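Local coordinates for putative PAS/PAC sensor protein (Nakamurella multipartita DSM 44233, PDB 6HMJ) that senses blue light with a flavin mononucleotide chromophore and mediates RNA binding and translational regulation, the RNA binding probably through its ANTAR domain, at residues R57-Q61 with V75-L79; L64-L68 with V103-T107; A159-H164 with Q359-L363. Residue numbers count along the deposited sequence, not the author numbering.

Contact 1: residues R57-Q61 with V75-L79; sequences RLEWQ and VVNHL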
ATOM      1  N   ARG A  57      48.302   1.829 -33.828  1.00 80.38           N
ATOM      2  CA  ARG A  57      48.795   1.757 -35.200  1.00 78.71           C
ATOM      3  C   ARG A  57      49.611   0.490 -35.434  1.00 82.13           C
ATOM      4  O   ARG A  57      49.476  -0.163 -36.475  1.00 81.73           O
ATOM      5  CB  ARG A  57      49.629   2.998 -35.515  1.00 79.05           C
ATOM      6  CG  ARG A  57      48.793   4.191 -35.953  1.00 74.93           C
ATOM      7  CD  ARG A  57      49.519   5.500 -35.691  1.00 76.79           C
ATOM      8  NE  ARG A  57      48.628   6.655 -35.778  1.00 74.92           N
ATOM      9  CZ  ARG A  57      48.957   7.885 -35.391  1.00 76.48           C
ATOM     10  NH1 ARG A  57      50.163   8.132 -34.892  1.00 79.51           N
ATOM     11  NH2 ARG A  57      48.077   8.872 -35.501  1.00 74.32           N
ATOM     12  N   LEU A  58      50.465   0.126 -34.473  1.00 85.18           N
ATOM     13  CA  LEU A  58      51.319  -1.046 -34.640  1.00 88.58           C
ATOM     14  C   LEU A  58      50.499  -2.329 -34.702  1.00 87.03           C
ATOM     15  O   LEU A  58      50.746  -3.187 -35.558  1.00 85.74           O
ATOM     16  CB  LEU A  58      52.339  -1.102 -33.503  1.00 93.70           C
ATOM     17  CG  LEU A  58      53.417  -0.013 -33.539  1.00 96.26           C
ATOM     18  CD1 LEU A  58      54.330  -0.108 -32.326  1.00 99.78           C
ATOM     19  CD2 LEU A  58      54.240  -0.097 -34.821  1.00 98.18           C
ATOM     20  N   GLU A  59      49.518  -2.482 -33.805  1.00 87.94           N
ATOM     21  CA  GLU A  59      48.683  -3.680 -33.828  1.00 86.42           C
ATOM     22  C   GLU A  59      47.825  -3.721 -35.085  1.00 81.84           C
ATOM     23  O   GLU A  59      47.583  -4.795 -35.648  1.00 80.08           O
ATOM     24  CB  GLU A  59      47.793  -3.730 -32.589  1.00 85.68           C
ATOM     25  CG  GLU A  59      46.988  -5.016 -32.460  1.00 87.07           C
ATOM     26  CD  GLU A  59      45.948  -4.947 -31.359  1.00 87.47           C
ATOM     27  OE1 GLU A  59      46.062  -4.057 -30.490  1.00 88.51           O
ATOM     28  OE2 GLU A  59      45.007  -5.770 -31.371  1.00 86.46           O
ATOM     29  N   TRP A  60      47.353  -2.557 -35.531  1.00 81.15           N
ATOM     30  CA  TRP A  60      46.521  -2.483 -36.727  1.00 80.81           C
ATOM     31  C   TRP A  60      47.318  -2.875 -37.966  1.00 82.90           C
ATOM     32  O   TRP A  60      46.865  -3.689 -38.781  1.00 82.75           O
ATOM     33  CB  TRP A  60      45.954  -1.068 -36.858  1.00 79.31           C
ATOM     34  CG  TRP A  60      44.731  -0.960 -37.711  1.00 77.16           C
ATOM     35  CD1 TRP A  60      43.436  -1.038 -37.291  1.00 74.68           C
ATOM     36  CD2 TRP A  60      44.683  -0.722 -39.123  1.00 77.38           C
ATOM     37  NE1 TRP A  60      42.583  -0.877 -38.355  1.00 72.78           N
ATOM     38  CE2 TRP A  60      43.323  -0.680 -39.491  1.00 74.75           C
ATOM     39  CE3 TRP A  60      45.656  -0.547 -40.113  1.00 79.82           C
ATOM     40  CZ2 TRP A  60      42.911  -0.474 -40.805  1.00 75.26           C
ATOM     41  CZ3 TRP A  60      45.245  -0.342 -41.417  1.00 80.21           C
ATOM     42  CH2 TRP A  60      43.884  -0.306 -41.750  1.00 78.08           C
ATOM     43  N   GLN A  61      48.513  -2.302 -38.121  1.00 85.99           N
ATOM     44  CA  GLN A  61      49.387  -2.671 -39.228  1.00 89.71           C
ATOM     45  C   GLN A  61      49.654  -4.171 -39.242  1.00 92.12           C
ATOM     46  O   GLN A  61      49.559  -4.821 -40.290  1.00 92.19           O
ATOM     47  CB  GLN A  61      50.700  -1.894 -39.120  1.00 93.15           C
ATOM     48  CG  GLN A  61      50.684  -0.543 -39.807  1.00 94.24           C
ATOM     49  CD  GLN A  61      51.791   0.388 -39.324  1.00101.25           C
ATOM     50  OE1 GLN A  61      51.732   1.595 -39.554  1.00102.13           O
ATOM     51  NE2 GLN A  61      52.801  -0.166 -38.657  1.00106.67           N
ATOM     52  N   VAL A  75      40.685  -9.355 -36.225  1.00 84.08           N
ATOM     53  CA  VAL A  75      39.952  -8.259 -35.604  1.00 80.57           C
ATOM     54  C   VAL A  75      40.911  -7.478 -34.719  1.00 80.34           C
ATOM     55  O   VAL A  75      41.696  -8.068 -33.968  1.00 84.70           O
ATOM     56  CB  VAL A  75      38.744  -8.762 -34.787  1.00 81.07           C
ATOM     57  CG1 VAL A  75      38.051  -7.598 -34.093  1.00 80.04           C
ATOM     58  CG2 VAL A  75      37.771  -9.517 -35.682  1.00 81.15           C
ATOM     59  N   VAL A  76      40.841  -6.152 -34.801  1.00 77.30           N
ATOM     60  CA  VAL A  76      41.718  -5.262 -34.047  1.00 75.12           C
ATOM     61  C   VAL A  76      40.855  -4.215 -33.356  1.00 71.60           C
ATOM     62  O   VAL A  76      40.125  -3.471 -34.023  1.00 68.58           O
ATOM     63  CB  VAL A  76      42.771  -4.590 -34.943  1.00 74.69           C
ATOM     64  CG1 VAL A  76      43.542  -3.535 -34.160  1.00 75.54           C
ATOM     65  CG2 VAL A  76      43.725  -5.633 -35.510  1.00 76.77           C
ATOM     66  N   ASN A  77      40.945  -4.151 -32.030  1.00 71.43           N
ATOM     67  CA  ASN A  77      40.277  -3.113 -31.259  1.00 70.64           C
ATOM     68  C   ASN A  77      41.162  -1.876 -31.193  1.00 70.40           C
ATOM     69  O   ASN A  77      42.373  -1.977 -30.980  1.00 74.52           O
ATOM     70  CB  ASN A  77      39.968  -3.606 -29.845  1.00 74.87           C
ATOM     71  CG  ASN A  77      39.029  -4.798 -29.832  1.00 75.84           C
ATOM     72  OD1 ASN A  77      38.300  -5.041 -30.793  1.00 74.00           O
ATOM     73  ND2 ASN A  77      39.043  -5.548 -28.737  1.00 79.39           N
ATOM     74  N   HIS A  78      40.552  -0.708 -31.367  1.00 67.92           N
ATOM     75  CA  HIS A  78      41.301   0.540 -31.434  1.00 67.17           C
ATOM     76  C   HIS A  78      40.350   1.706 -31.196  1.00 66.13           C
ATOM     77  O   HIS A  78      39.167   1.519 -30.896  1.00 68.07           O
ATOM     78  CB  HIS A  78      42.004   0.682 -32.784  1.00 64.01           C
ATOM     79  CG  HIS A  78      41.063   0.771 -33.945  1.00 61.46           C
ATOM     80  ND1 HIS A  78      40.504   1.961 -34.359  1.00 58.17           N
ATOM     81  CD2 HIS A  78      40.574  -0.182 -34.772  1.00 58.64           C
ATOM     82  CE1 HIS A  78      39.719   1.739 -35.396  1.00 57.28           C
ATOM     83  NE2 HIS A  78      39.741   0.446 -35.666  1.00 56.32           N
ATOM     84  N   LEU A  79      40.884   2.915 -31.331  1.00 64.46           N
ATOM     85  CA  LEU A  79      40.122   4.147 -31.208  1.00 66.04           C
ATOM     86  C   LEU A  79      40.049   4.863 -32.553  1.00 67.43           C
ATOM     87  O   LEU A  79      40.735   4.510 -33.516  1.00 67.18           O
ATOM     88  CB  LEU A  79      40.758   5.077 -30.166  1.00 67.34           C
ATOM     89  CG  LEU A  79      40.969   4.548 -28.750  1.00 70.11           C
ATOM     90  CD1 LEU A  79      41.597   5.631 -27.883  1.00 72.00           C
ATOM     91  CD2 LEU A  79      39.662   4.073 -28.144  1.00 70.68           C
TER
HETATM   92  O   HOH W   1      42.102  -6.902 -30.400  1.00 55.18           O

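Contact 2: residues L64-L68 with V103-T107; sequences LQRCL and VRAVT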
ATOM      1  N   LEU A  64      46.725  -6.152 -40.454  1.00 93.98           N
ATOM      2  CA  LEU A  64      46.584  -6.044 -41.902  1.00 95.65           C
ATOM      3  C   LEU A  64      47.621  -6.900 -42.620  1.00103.21           C
ATOM      4  O   LEU A  64      47.296  -7.588 -43.595  1.00105.02           O
ATOM      5  CB  LEU A  64      46.699  -4.582 -42.329  1.00 96.10           C
ATOM      6  CG  LEU A  64      46.596  -4.302 -43.829  1.00 99.15           C
ATOM      7  CD1 LEU A  64      45.447  -5.074 -44.458  1.00 98.22           C
ATOM      8  CD2 LEU A  64      46.423  -2.809 -44.064  1.00 98.01           C
ATOM      9  N   GLN A  65      48.873  -6.869 -42.158  1.00109.17           N
ATOM     10  CA  GLN A  65      49.899  -7.719 -42.752  1.00116.37           C
ATOM     11  C   GLN A  65      49.615  -9.193 -42.484  1.00118.20           C
ATOM     12  O   GLN A  65      49.870 -10.047 -43.341  1.00121.95           O
ATOM     13  CB  GLN A  65      51.279  -7.334 -42.218  1.00121.38           C
ATOM     14  CG  GLN A  65      51.856  -6.068 -42.833  1.00123.55           C
ATOM     15  CD  GLN A  65      52.002  -6.170 -44.337  1.00128.56           C
ATOM     16  OE1 GLN A  65      52.210  -7.255 -44.879  1.00132.80           O
ATOM     17  NE2 GLN A  65      51.881  -5.038 -45.022  1.00128.13           N
ATOM     18  N   ARG A  66      49.083  -9.511 -41.302  1.00112.54           N
ATOM     19  CA  ARG A  66      48.795 -10.902 -40.970  1.00112.61           C
ATOM     20  C   ARG A  66      47.704 -11.467 -41.870  1.00110.07           C
ATOM     21  O   ARG A  66      47.839 -12.573 -42.407  1.00113.79           O
ATOM     22  CB  ARG A  66      48.389 -11.015 -39.500  1.00110.73           C
ATOM     23  CG  ARG A  66      47.882 -12.393 -39.101  1.00112.87           C
ATOM     24  CD  ARG A  66      47.817 -12.557 -37.588  1.00113.87           C
ATOM     25  NE  ARG A  66      47.270 -11.374 -36.924  1.00110.38           N
ATOM     26  CZ  ARG A  66      48.001 -10.394 -36.395  1.00111.44           C
ATOM     27  NH1 ARG A  66      47.399  -9.363 -35.815  1.00107.65           N
ATOM     28  NH2 ARG A  66      49.328 -10.437 -36.438  1.00116.13           N
ATOM     29  N   CYS A  67      46.609 -10.721 -42.046  1.00104.43           N
ATOM     30  CA  CYS A  67      45.521 -11.195 -42.895  1.00101.65           C
ATOM     31  C   CYS A  67      45.984 -11.395 -44.331  1.00101.96           C
ATOM     32  O   CYS A  67      45.487 -12.289 -45.026  1.00102.31           O
ATOM     33  CB  CYS A  67      44.348 -10.214 -42.849  1.00 96.86           C
ATOM     34  SG  CYS A  67      42.855 -10.777 -43.718  1.00 94.66           S
ATOM     35  N   LEU A  68      46.931 -10.578 -44.795  1.00102.50           N
ATOM     36  CA  LEU A  68      47.465 -10.751 -46.140  1.00108.16           C
ATOM     37  C   LEU A  68      48.174 -12.095 -46.264  1.00115.88           C
ATOM     38  O   LEU A  68      47.801 -12.941 -47.086  1.00116.37           O
ATOM     39  CB  LEU A  68      48.425  -9.605 -46.464  1.00108.44           C
ATOM     40  CG  LEU A  68      47.806  -8.253 -46.832  1.00105.49           C
ATOM     41  CD1 LEU A  68      48.891  -7.184 -46.902  1.00107.53           C
ATOM     42  CD2 LEU A  68      47.025  -8.309 -48.132  1.00106.38           C
ATOM     43  N   VAL A 103      46.218 -14.676 -51.303  1.00131.35           N
ATOM     44  CA  VAL A 103      45.440 -13.499 -50.932  1.00126.52           C
ATOM     45  C   VAL A 103      45.447 -12.528 -52.105  1.00129.11           C
ATOM     46  O   VAL A 103      46.501 -12.025 -52.509  1.00134.11           O
ATOM     47  CB  VAL A 103      45.987 -12.833 -49.660  1.00123.82           C
ATOM     48  CG1 VAL A 103      47.419 -12.334 -49.868  1.00129.44           C
ATOM     49  CG2 VAL A 103      45.070 -11.695 -49.233  1.00118.65           C
ATOM     50  N   ARG A 104      44.276 -12.291 -52.679  1.00124.28           N
ATOM     51  CA  ARG A 104      44.158 -11.367 -53.800  1.00124.04           C
ATOM     52  C   ARG A 104      43.999  -9.945 -53.276  1.00118.53           C
ATOM     53  O   ARG A 104      44.589  -9.007 -53.823  1.00120.83           O
ATOM     54  CB  ARG A 104      43.002 -11.822 -54.690  1.00123.35           C
ATOM     55  CG  ARG A 104      42.915 -11.196 -56.068  1.00125.60           C
ATOM     56  CD  ARG A 104      41.908 -12.020 -56.859  1.00126.25           C
ATOM     57  NE  ARG A 104      41.664 -11.569 -58.224  1.00129.62           N
ATOM     58  CZ  ARG A 104      40.859 -12.207 -59.070  1.00132.12           C
ATOM     59  NH1 ARG A 104      40.236 -13.314 -58.682  1.00131.29           N
ATOM     60  NH2 ARG A 104      40.684 -11.755 -60.304  1.00136.19           N
ATOM     61  N   ALA A 105      43.211  -9.779 -52.216  1.00113.10           N
ATOM     62  CA  ALA A 105      42.999  -8.488 -51.575  1.00109.36           C
ATOM     63  C   ALA A 105      42.438  -8.758 -50.183  1.00104.77           C
ATOM     64  O   ALA A 105      42.015  -9.873 -49.870  1.00105.19           O
ATOM     65  CB  ALA A 105      42.066  -7.590 -52.391  1.00108.72           C
ATOM     66  N   VAL A 106      42.438  -7.721 -49.351  1.00 98.36           N
ATOM     67  CA  VAL A 106      41.877  -7.788 -48.006  1.00 93.21           C
ATOM     68  C   VAL A 106      40.739  -6.784 -47.915  1.00 88.32           C
ATOM     69  O   VAL A 106      40.918  -5.601 -48.227  1.00 87.76           O
ATOM     70  CB  VAL A 106      42.931  -7.513 -46.919  1.00 92.80           C
ATOM     71  CG1 VAL A 106      42.257  -7.247 -45.577  1.00 88.70           C
ATOM     72  CG2 VAL A 106      43.874  -8.693 -46.790  1.00 97.59           C
ATOM     73  N   THR A 107      39.574  -7.258 -47.481  1.00 85.08           N
ATOM     74  CA  THR A 107      38.437  -6.390 -47.217  1.00 78.00           C
ATOM     75  C   THR A 107      38.452  -6.004 -45.745  1.00 72.19           C
ATOM     76  O   THR A 107      38.513  -6.872 -44.868  1.00 70.81           O
ATOM     77  CB  THR A 107      37.119  -7.081 -47.568  1.00 77.33           C
ATOM     78  OG1 THR A 107      37.175  -7.588 -48.907  1.00 81.36           O
ATOM     79  CG2 THR A 107      35.960  -6.106 -47.455  1.00 74.69           C
TER

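Contact 3: residues A159-H164 with Q359-L363; sequences ALLKWH and QLEQL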
ATOM      1  N   ALA A 159       8.203   7.096   9.399  1.00 54.21           N
ATOM      2  CA  ALA A 159       9.056   6.836  10.553  1.00 52.88           C
ATOM      3  C   ALA A 159       8.760   5.469  11.157  1.00 52.92           C
ATOM      4  O   ALA A 159       9.684   4.738  11.534  1.00 55.04           O
ATOM      5  CB  ALA A 159       8.876   7.937  11.598  1.00 51.42           C
ATOM      6  N   LEU A 160       7.478   5.098  11.243  1.00 51.52           N
ATOM      7  CA  LEU A 160       7.119   3.788  11.774  1.00 52.65           C
ATOM      8  C   LEU A 160       7.625   2.672  10.870  1.00 53.41           C
ATOM      9  O   LEU A 160       8.066   1.624  11.356  1.00 54.33           O
ATOM     10  CB  LEU A 160       5.603   3.676  11.945  1.00 52.48           C
ATOM     11  CG  LEU A 160       4.982   4.405  13.136  1.00 51.73           C
ATOM     12  CD1 LEU A 160       3.471   4.284  13.092  1.00 51.20           C
ATOM     13  CD2 LEU A 160       5.524   3.865  14.448  1.00 51.98           C
ATOM     14  N   LEU A 161       7.543   2.866   9.553  1.00 53.74           N
ATOM     15  CA  LEU A 161       8.100   1.883   8.631  1.00 56.48           C
ATOM     16  C   LEU A 161       9.600   1.726   8.845  1.00 57.87           C
ATOM     17  O   LEU A 161      10.128   0.608   8.797  1.00 57.28           O
ATOM     18  CB  LEU A 161       7.801   2.287   7.188  1.00 56.43           C
ATOM     19  CG  LEU A 161       6.371   2.058   6.700  1.00 56.73           C
ATOM     20  CD1 LEU A 161       6.205   2.588   5.286  1.00 59.74           C
ATOM     21  CD2 LEU A 161       6.004   0.585   6.750  1.00 55.63           C
ATOM     22  N   LYS A 162      10.307   2.837   9.077  1.00 60.50           N
ATOM     23  CA  LYS A 162      11.730   2.750   9.391  1.00 62.18           C
ATOM     24  C   LYS A 162      11.950   2.062  10.732  1.00 61.75           C
ATOM     25  O   LYS A 162      12.857   1.233  10.872  1.00 61.94           O
ATOM     26  CB  LYS A 162      12.358   4.145   9.400  1.00 63.69           C
ATOM     27  CG  LYS A 162      12.380   4.829   8.042  1.00 65.61           C
ATOM     28  CD  LYS A 162      13.335   6.019   8.021  1.00 68.94           C
ATOM     29  CE  LYS A 162      12.773   7.215   8.773  1.00 71.18           C
ATOM     30  NZ  LYS A 162      13.666   8.402   8.666  1.00 74.24           N
ATOM     31  N   TRP A 163      11.129   2.399  11.730  1.00 61.19           N
ATOM     32  CA  TRP A 163      11.247   1.774  13.044  1.00 63.02           C
ATOM     33  C   TRP A 163      11.058   0.266  12.951  1.00 62.25           C
ATOM     34  O   TRP A 163      11.876  -0.507  13.463  1.00 62.86           O
ATOM     35  CB  TRP A 163      10.222   2.388  13.998  1.00 65.33           C
ATOM     36  CG  TRP A 163      10.110   1.672  15.308  1.00 67.98           C
ATOM     37  CD1 TRP A 163       9.028   0.979  15.777  1.00 67.37           C
ATOM     38  CD2 TRP A 163      11.116   1.578  16.322  1.00 71.15           C
ATOM     39  NE1 TRP A 163       9.301   0.460  17.019  1.00 68.40           N
ATOM     40  CE2 TRP A 163      10.576   0.813  17.376  1.00 70.95           C
ATOM     41  CE3 TRP A 163      12.422   2.065  16.441  1.00 73.27           C
ATOM     42  CZ2 TRP A 163      11.295   0.525  18.533  1.00 73.30           C
ATOM     43  CZ3 TRP A 163      13.136   1.777  17.591  1.00 74.74           C
ATOM     44  CH2 TRP A 163      12.571   1.015  18.621  1.00 75.10           C
ATOM     45  N   HIS A 164       9.985  -0.173  12.289  1.00 61.49           N
ATOM     46  CA  HIS A 164       9.702  -1.600  12.201  1.00 63.05           C
ATOM     47  C   HIS A 164      10.695  -2.320  11.300  1.00 64.13           C
ATOM     48  O   HIS A 164      10.941  -3.517  11.485  1.00 63.75           O
ATOM     49  CB  HIS A 164       8.273  -1.814  11.708  1.00 64.25           C
ATOM     50  CG  HIS A 164       7.230  -1.349  12.677  1.00 63.80           C
ATOM     51  ND1 HIS A 164       7.304  -1.613  14.027  1.00 64.85           N
ATOM     52  CD2 HIS A 164       6.099  -0.628  12.496  1.00 64.39           C
ATOM     53  CE1 HIS A 164       6.258  -1.082  14.635  1.00 63.67           C
ATOM     54  NE2 HIS A 164       5.512  -0.478  13.729  1.00 63.74           N
ATOM     55  N   GLN A 359       1.480   2.621  18.562  1.00 55.11           N
ATOM     56  CA  GLN A 359       2.339   3.097  17.482  1.00 54.61           C
ATOM     57  C   GLN A 359       2.766   4.536  17.742  1.00 55.64           C
ATOM     58  O   GLN A 359       3.945   4.882  17.613  1.00 57.44           O
ATOM     59  CB  GLN A 359       1.623   2.982  16.135  1.00 54.34           C
ATOM     60  CG  GLN A 359       1.167   1.574  15.774  1.00 56.20           C
ATOM     61  CD  GLN A 359       2.325   0.633  15.492  1.00 58.87           C
ATOM     62  OE1 GLN A 359       3.409   1.061  15.095  1.00 59.43           O
ATOM     63  NE2 GLN A 359       2.094  -0.662  15.683  1.00 59.75           N
ATOM     64  N   LEU A 360       1.812   5.391  18.123  1.00 54.48           N
ATOM     65  CA  LEU A 360       2.145   6.765  18.480  1.00 56.40           C
ATOM     66  C   LEU A 360       3.138   6.799  19.632  1.00 58.53           C
ATOM     67  O   LEU A 360       4.001   7.682  19.688  1.00 60.44           O
ATOM     68  CB  LEU A 360       0.876   7.537  18.841  1.00 57.10           C
ATOM     69  CG  LEU A 360      -0.094   7.857  17.698  1.00 57.27           C
ATOM     70  CD1 LEU A 360      -1.322   8.589  18.226  1.00 58.01           C
ATOM     71  CD2 LEU A 360       0.576   8.676  16.614  1.00 57.25           C
ATOM     72  N   GLU A 361       3.026   5.850  20.563  1.00 60.75           N
ATOM     73  CA  GLU A 361       3.948   5.793  21.692  1.00 61.37           C
ATOM     74  C   GLU A 361       5.366   5.477  21.235  1.00 59.69           C
ATOM     75  O   GLU A 361       6.336   5.994  21.803  1.00 59.20           O
ATOM     76  CB  GLU A 361       3.459   4.743  22.693  1.00 62.99           C
ATOM     77  CG  GLU A 361       4.091   4.789  24.083  1.00 68.77           C
ATOM     78  CD  GLU A 361       4.271   6.187  24.630  1.00 73.83           C
ATOM     79  OE1 GLU A 361       3.434   7.064  24.333  1.00 74.56           O
ATOM     80  OE2 GLU A 361       5.263   6.407  25.358  1.00 77.21           O
ATOM     81  N   GLN A 362       5.509   4.644  20.203  1.00 58.27           N
ATOM     82  CA  GLN A 362       6.839   4.322  19.702  1.00 61.99           C
ATOM     83  C   GLN A 362       7.500   5.537  19.062  1.00 62.35           C
ATOM     84  O   GLN A 362       8.706   5.753  19.230  1.00 64.09           O
ATOM     85  CB  GLN A 362       6.754   3.162  18.710  1.00 66.31           C
ATOM     86  CG  GLN A 362       7.240   1.835  19.284  1.00 72.47           C
ATOM     87  CD  GLN A 362       6.508   0.640  18.706  1.00 75.68           C
ATOM     88  OE1 GLN A 362       7.056  -0.108  17.896  1.00 78.46           O
ATOM     89  NE2 GLN A 362       5.261   0.450  19.126  1.00 74.61           N
ATOM     90  N   LEU A 363       6.731   6.343  18.327  1.00 59.48           N
ATOM     91  CA  LEU A 363       7.292   7.551  17.733  1.00 58.36           C
ATOM     92  C   LEU A 363       7.653   8.577  18.801  1.00 57.83           C
ATOM     93  O   LEU A 363       8.701   9.228  18.716  1.00 59.04           O
ATOM     94  CB  LEU A 363       6.305   8.147  16.732  1.00 57.37           C
ATOM     95  CG  LEU A 363       5.928   7.260  15.543  1.00 56.91           C
ATOM     96  CD1 LEU A 363       4.849   7.927  14.711  1.00 56.75           C
ATOM     97  CD2 LEU A 363       7.140   6.934  14.691  1.00 57.36           C
TER

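Contact 1: residues R57-Q61 with V75-L79
An aromatic pair and a valine make the contact where helix 54-70 passes over strand 74-82, the short axes nearly antiparallel (157°) and 8.6 Å apart. The indole of Trp60 and the imidazole of His78 form an offset edge-to-face pair: the edge of Trp60 meets the face of His78, with planes at 88° and Trp60 CD1 3.9 Å from His78 CD2. Apolar packing adjoins it. Val76 is directed at the helix, and its CG1 lies 4.0 Å from Trp60 CD1; a compact branched residue suits this narrow gap. At the exposed margin Glu59 OE2 makes a van der Waals touch with Val76 CG1 (3.9 Å).

Polar links between the segments are indirect. A water donates to Glu59 OE2 (3.3 Å) and weakly accepts from Asn77 N (3.4 Å). Trp60 NE1 and His78 NE2 hydrogen-bond to Thr92 OG1 on the neighbouring strand, while His78 ND1 donates to Leu79 O at 2.7 Å. Arg116 of the second subunit bonds to His78 O.

This is a helix laid on the antiparallel sheet of a PAS fold. The chemistry implies cohesion through ring and aliphatic surfaces, with the buried ring nitrogens satisfied by Thr92 and the strand backbone.

Contact 2: residues L64-L68 with V103-T107
Val106 is the bump here, and the hollow it fills lies between three side chains on one flank of helix 54-70. Leu64, Cys67 and Leu68, spaced i, i+3 and i+4, project from adjacent turns. Into this pocket goes the forked end of Val106: its CG1 is 4.0 Å from Leu64 CD1, and its CG2 is 3.8 Å from Cys67 SG and 3.4 Å from Leu68 CD2. Cys67 is directed at the strand and, being small, lets the sheet come close at the middle of the pocket. The longer leucines start sideways and reach in with their tips, forming its walls.

A second bump continues the surface. Val103, in the loop before the strand, sets its CG2 4.1 Å from Leu68 CD2 and likewise 4.1 Å from the CG2 of Val106. The two valines thus make a continuous aliphatic surface against which the end of Leu68 rests. Leu68 and Val103 also have the nearest CA atoms, 5.9 Å apart, so the segments are closest at this end. The axes of helix 64-68 and strand 105-107 run at 125°.

Alternation along the strand divides its two faces. Ala105 and Thr107 are directed away from the helix, and Thr107 meets Thr95 of the second subunit. On the helix side, Cys67 also touches Ala96 of the adjacent strand 85-97 and Val74 of strand 74-82 beyond it. Such helix-on-sheet packing belongs to the core of the PAS fold. With no hydrogen bond or salt bridge between the segments, the chemistry implies a joint held by shape and exclusion of water.

Contact 3: residues A159-H164 with Q359-L363
Two side-chain hydrogen bonds link the helices. Trp163 NE1 donates to Gln362 OE1 at 2.5 Å, a very short separation with a bent N-H...O angle of 137°, and His164 NE2 donates to Gln359 OE1 at 2.9 Å and 153°. Both acceptors are neutral amide oxygens, well suited to receive a ring N-H. The other end of Gln362 is occupied too, since its NE2 bonds to Gln358 O one turn back. The ring of His164 also stacks with Phe200.

Outside this polar pair lies an aliphatic patch. Leu160 and Leu363, whose CA atoms are 7.0 Å apart, meet tip to tip with their CD2 atoms at 3.5 Å. Leu160 CD2 also lies 3.6 Å from Gln359 OE1, where the patch borders the amide. Ala159, directed at the opposing helix, adds its CB at 3.7 Å from Leu363 CD2; its short side chain lets the leucine lie close to the helix surface.

The short axes cross almost at right angles, at 83° and 10.4 Å, which confines the touch to about one turn of each helix. It is an interdomain helix-helix crossing: helix 154-167 belongs to the helical ANTAR domain, and helix 351-372 follows the last strand of the flavin-binding PAS domain, the position of the C-terminal helix common in light-oxygen-voltage receptors.

Overall arrangement
Contacts 1 and 2 are neighbours, their centres 14 Å apart: successive parts of helix 54-70 meet two strands of one five-stranded sheet, with segments alternating along the chain. Together they make the helix pack across the sheet of the N-terminal PAS domain. Contact 3 comes later in sequence and far off, its centre 62 Å from contact 1 and 73 Å from contact 2; nearest atoms are about 45 and 58 Å away. Helix 114-149 spans much of this gap. None of the three belongs to the FMN pocket, lined by 21 residues between 250 and 347, but contact 3 involves the helix that follows the flavin domain, consistent with a route from light sensor to ANTAR domain.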